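Local structure of Serine/threonine-protein kinase Tel1 (Chaetomium thermophilum, 6SKY) at the interface of chains A and B. The protein phosphorylates serine and threonine residues of proteins with ATP, and probably senses DNA damage and triggers checkpoint signalling by acting at Ser/Thr-Gln sites. Sequence-based numbering; all coordinates share one arbitrary frame. Chains: chain A/B, Serine/threonine-protein kinase Tel1.

The interface of chains A and B. Residues chain A 1989-1990, 2179, 2182-2183, 2186; chain B 1956, 1960-1962, 1964-1965.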
ATOM      1  N   GLY A1989       1.927  15.713 -13.015  1.00 34.98           N
ATOM      2  CA  GLY A1989       3.076  15.842 -13.880  1.00 34.98           C
ATOM      3  C   GLY A1989       2.871  15.218 -15.230  1.00 34.98           C
ATOM      4  O   GLY A1989       3.730  15.373 -16.108  1.00 34.98           O
ATOM      5  N   LEU A1990       1.755  14.530 -15.435  1.00 33.12           N
ATOM      6  CA  LEU A1990       1.429  13.952 -16.726  1.00 33.12           C
ATOM      7  C   LEU A1990       0.994  15.045 -17.686  1.00 33.12           C
ATOM      8  O   LEU A1990      -0.198  15.321 -17.816  1.00 33.12           O
ATOM      9  CB  LEU A1990       0.334  12.906 -16.563  1.00 33.12           C
ATOM     10  CG  LEU A1990       0.711  11.822 -15.565  1.00 33.12           C
ATOM     11  CD1 LEU A1990      -0.420  10.848 -15.399  1.00 33.12           C
ATOM     12  CD2 LEU A1990       1.946  11.116 -16.041  1.00 33.12           C
ATOM     13  N   GLN A2179       5.840  10.860  -8.749  1.00 24.44           N
ATOM     14  CA  GLN A2179       5.740  11.179 -10.161  1.00 24.44           C
ATOM     15  C   GLN A2179       6.754  12.234 -10.571  1.00 24.44           C
ATOM     16  O   GLN A2179       7.241  12.211 -11.700  1.00 24.44           O
ATOM     17  CB  GLN A2179       4.322  11.626 -10.488  1.00 24.44           C
ATOM     18  CG  GLN A2179       4.038  11.731 -11.964  1.00 24.44           C
ATOM     19  CD  GLN A2179       4.279  10.443 -12.693  1.00 24.44           C
ATOM     20  OE1 GLN A2179       4.868  10.421 -13.767  1.00 24.44           O
ATOM     21  NE2 GLN A2179       3.816   9.356 -12.114  1.00 24.44           N
ATOM     22  N   LEU A2182      10.095  10.529 -10.959  1.00 22.57           N
ATOM     23  CA  LEU A2182      10.037   9.764 -12.199  1.00 22.57           C
ATOM     24  C   LEU A2182      10.229  10.664 -13.413  1.00 22.57           C
ATOM     25  O   LEU A2182      11.026  10.360 -14.307  1.00 22.57           O
ATOM     26  CB  LEU A2182       8.703   9.035 -12.269  1.00 22.57           C
ATOM     27  CG  LEU A2182       8.598   7.724 -13.015  1.00 22.57           C
ATOM     28  CD1 LEU A2182       9.786   6.876 -12.695  1.00 22.57           C
ATOM     29  CD2 LEU A2182       7.351   7.054 -12.561  1.00 22.57           C
ATOM     30  N   ASN A2183       9.498  11.781 -13.459  1.00 21.01           N
ATOM     31  CA  ASN A2183       9.647  12.756 -14.533  1.00 21.01           C
ATOM     32  C   ASN A2183      11.079  13.244 -14.644  1.00 21.01           C
ATOM     33  O   ASN A2183      11.644  13.305 -15.741  1.00 21.01           O
ATOM     34  CB  ASN A2183       8.722  13.937 -14.294  1.00 21.01           C
ATOM     35  CG  ASN A2183       7.288  13.616 -14.559  1.00 21.01           C
ATOM     36  OD1 ASN A2183       6.972  12.766 -15.371  1.00 21.01           O
ATOM     37  ND2 ASN A2183       6.401  14.313 -13.883  1.00 21.01           N
ATOM     38  N   THR A2186      13.554  10.479 -15.887  1.00 23.89           N
ATOM     39  CA  THR A2186      13.381  10.226 -17.313  1.00 23.89           C
ATOM     40  C   THR A2186      13.984  11.348 -18.148  1.00 23.89           C
ATOM     41  O   THR A2186      14.723  11.101 -19.111  1.00 23.89           O
ATOM     42  CB  THR A2186      11.906  10.064 -17.643  1.00 23.89           C
ATOM     43  OG1 THR A2186      11.350   9.022 -16.844  1.00 23.89           O
ATOM     44  CG2 THR A2186      11.759   9.690 -19.072  1.00 23.89           C
TER
ATOM     45  N   LEU B1956       0.958   3.411 -16.226  1.00 36.96           N
ATOM     46  CA  LEU B1956       0.568   4.744 -16.664  1.00 36.96           C
ATOM     47  C   LEU B1956       1.559   5.789 -16.185  1.00 36.96           C
ATOM     48  O   LEU B1956       1.852   6.741 -16.907  1.00 36.96           O
ATOM     49  CB  LEU B1956      -0.836   5.062 -16.166  1.00 36.96           C
ATOM     50  CG  LEU B1956      -1.331   6.493 -16.320  1.00 36.96           C
ATOM     51  CD1 LEU B1956      -1.357   6.891 -17.766  1.00 36.96           C
ATOM     52  CD2 LEU B1956      -2.704   6.622 -15.726  1.00 36.96           C
ATOM     53  N   GLY B1960       3.576   7.793 -18.932  1.00 30.17           N
ATOM     54  CA  GLY B1960       3.406   9.229 -18.986  1.00 30.17           C
ATOM     55  C   GLY B1960       4.722   9.966 -18.900  1.00 30.17           C
ATOM     56  O   GLY B1960       4.924  10.968 -19.583  1.00 30.17           O
ATOM     57  N   ALA B1961       5.642   9.478 -18.073  1.00 27.45           N
ATOM     58  CA  ALA B1961       6.953  10.113 -18.003  1.00 27.45           C
ATOM     59  C   ALA B1961       7.692   9.999 -19.332  1.00 27.45           C
ATOM     60  O   ALA B1961       8.230  10.990 -19.842  1.00 27.45           O
ATOM     61  CB  ALA B1961       7.770   9.504 -16.870  1.00 27.45           C
ATOM     62  N   GLN B1962       7.724   8.799 -19.914  1.00 34.58           N
ATOM     63  CA  GLN B1962       8.346   8.629 -21.225  1.00 34.58           C
ATOM     64  C   GLN B1962       7.703   9.530 -22.266  1.00 34.58           C
ATOM     65  O   GLN B1962       8.392  10.176 -23.060  1.00 34.58           O
ATOM     66  CB  GLN B1962       8.243   7.175 -21.670  1.00 34.58           C
ATOM     67  CG  GLN B1962       9.122   6.225 -20.922  1.00 34.58           C
ATOM     68  CD  GLN B1962      10.569   6.363 -21.304  1.00 34.58           C
ATOM     69  OE1 GLN B1962      10.899   7.011 -22.293  1.00 34.58           O
ATOM     70  NE2 GLN B1962      11.447   5.755 -20.519  1.00 34.58           N
ATOM     71  N   ASP B1964       5.888  12.361 -21.981  1.00 31.68           N
ATOM     72  CA  ASP B1964       6.237  13.768 -21.818  1.00 31.68           C
ATOM     73  C   ASP B1964       7.653  14.034 -22.286  1.00 31.68           C
ATOM     74  O   ASP B1964       7.912  14.998 -23.008  1.00 31.68           O
ATOM     75  CB  ASP B1964       6.098  14.186 -20.362  1.00 31.68           C
ATOM     76  CG  ASP B1964       4.709  14.021 -19.840  1.00 31.68           C
ATOM     77  OD1 ASP B1964       3.804  13.707 -20.638  1.00 31.68           O
ATOM     78  OD2 ASP B1964       4.523  14.201 -18.618  1.00 31.68           O
ATOM     79  N   SER B1965       8.597  13.198 -21.861  1.00 32.00           N
ATOM     80  CA  SER B1965       9.982  13.439 -22.226  1.00 32.00           C
ATOM     81  C   SER B1965      10.197  13.346 -23.727  1.00 32.00           C
ATOM     82  O   SER B1965      11.124  13.966 -24.258  1.00 32.00           O
ATOM     83  CB  SER B1965      10.883  12.457 -21.500  1.00 32.00           C
ATOM     84  OG  SER B1965      12.165  12.466 -22.071  1.00 32.00           O
TER
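A:Thr2186 and B:Ala1961 face each other where two helices of the FAT region, 2178-2189 of chain A and 1953-1968 of chain B, meet across the Tel1 dimer. Tel1 is an ATM-type PI3-kinase-related kinase, and this helical patch is a part of its two-fold interface, present a second time with the chains exchanged. From CB, the threonine side chain forks into two unlike branches. The hydroxyl OG1 sits beside its own backbone N (chi1 -56°), turned back to the preceding helical turn, where it donates a hydrogen bond of 2.9 Å to the carbonyl O of A:Leu2182. The donor is tilted 35° from the carbonyl plane, with a C=O...OG1 angle of 145°. With its hydrogen committed within chain A, OG1 meets the partner by van der Waals contact, 3.6 Å from the CB methyl of B:Ala1961. The other branch, the CG2 methyl, reaches along the chain B helix, 3.8 Å from CB of B:Ser1965 and a similar distance from the carbonyl O of B:Ala1961, with the side-chain amide of B:Gln1962 more distantly alongside. A valine here would probably leave the A:Leu2182 carbonyl without its side-chain donor and lose the bond that helps fix the rotation of this group over B:Ala1961. One helical turn back, the amide oxygen OD1 of A:Asn2183 touches the same alanine at its CB, 3.7 Å away, and lies about as near to its CA. At the other end of the patch, the loop at A:Gly1989 and A:Leu1990 leans on the chain B helix. The CD2 methyl of A:Leu1990 rests 3.8 Å from CA of B:Gly1960, where the absence of a side chain probably helps the leucine branch come close to the helix backbone. The carboxylate OD2 of B:Asp1964 is modelled 2.9 Å from the carbonyl O of A:Gly1989; both are ordinarily acceptors, and this doubtful pairing reads as a clash at 2.80 Å resolution.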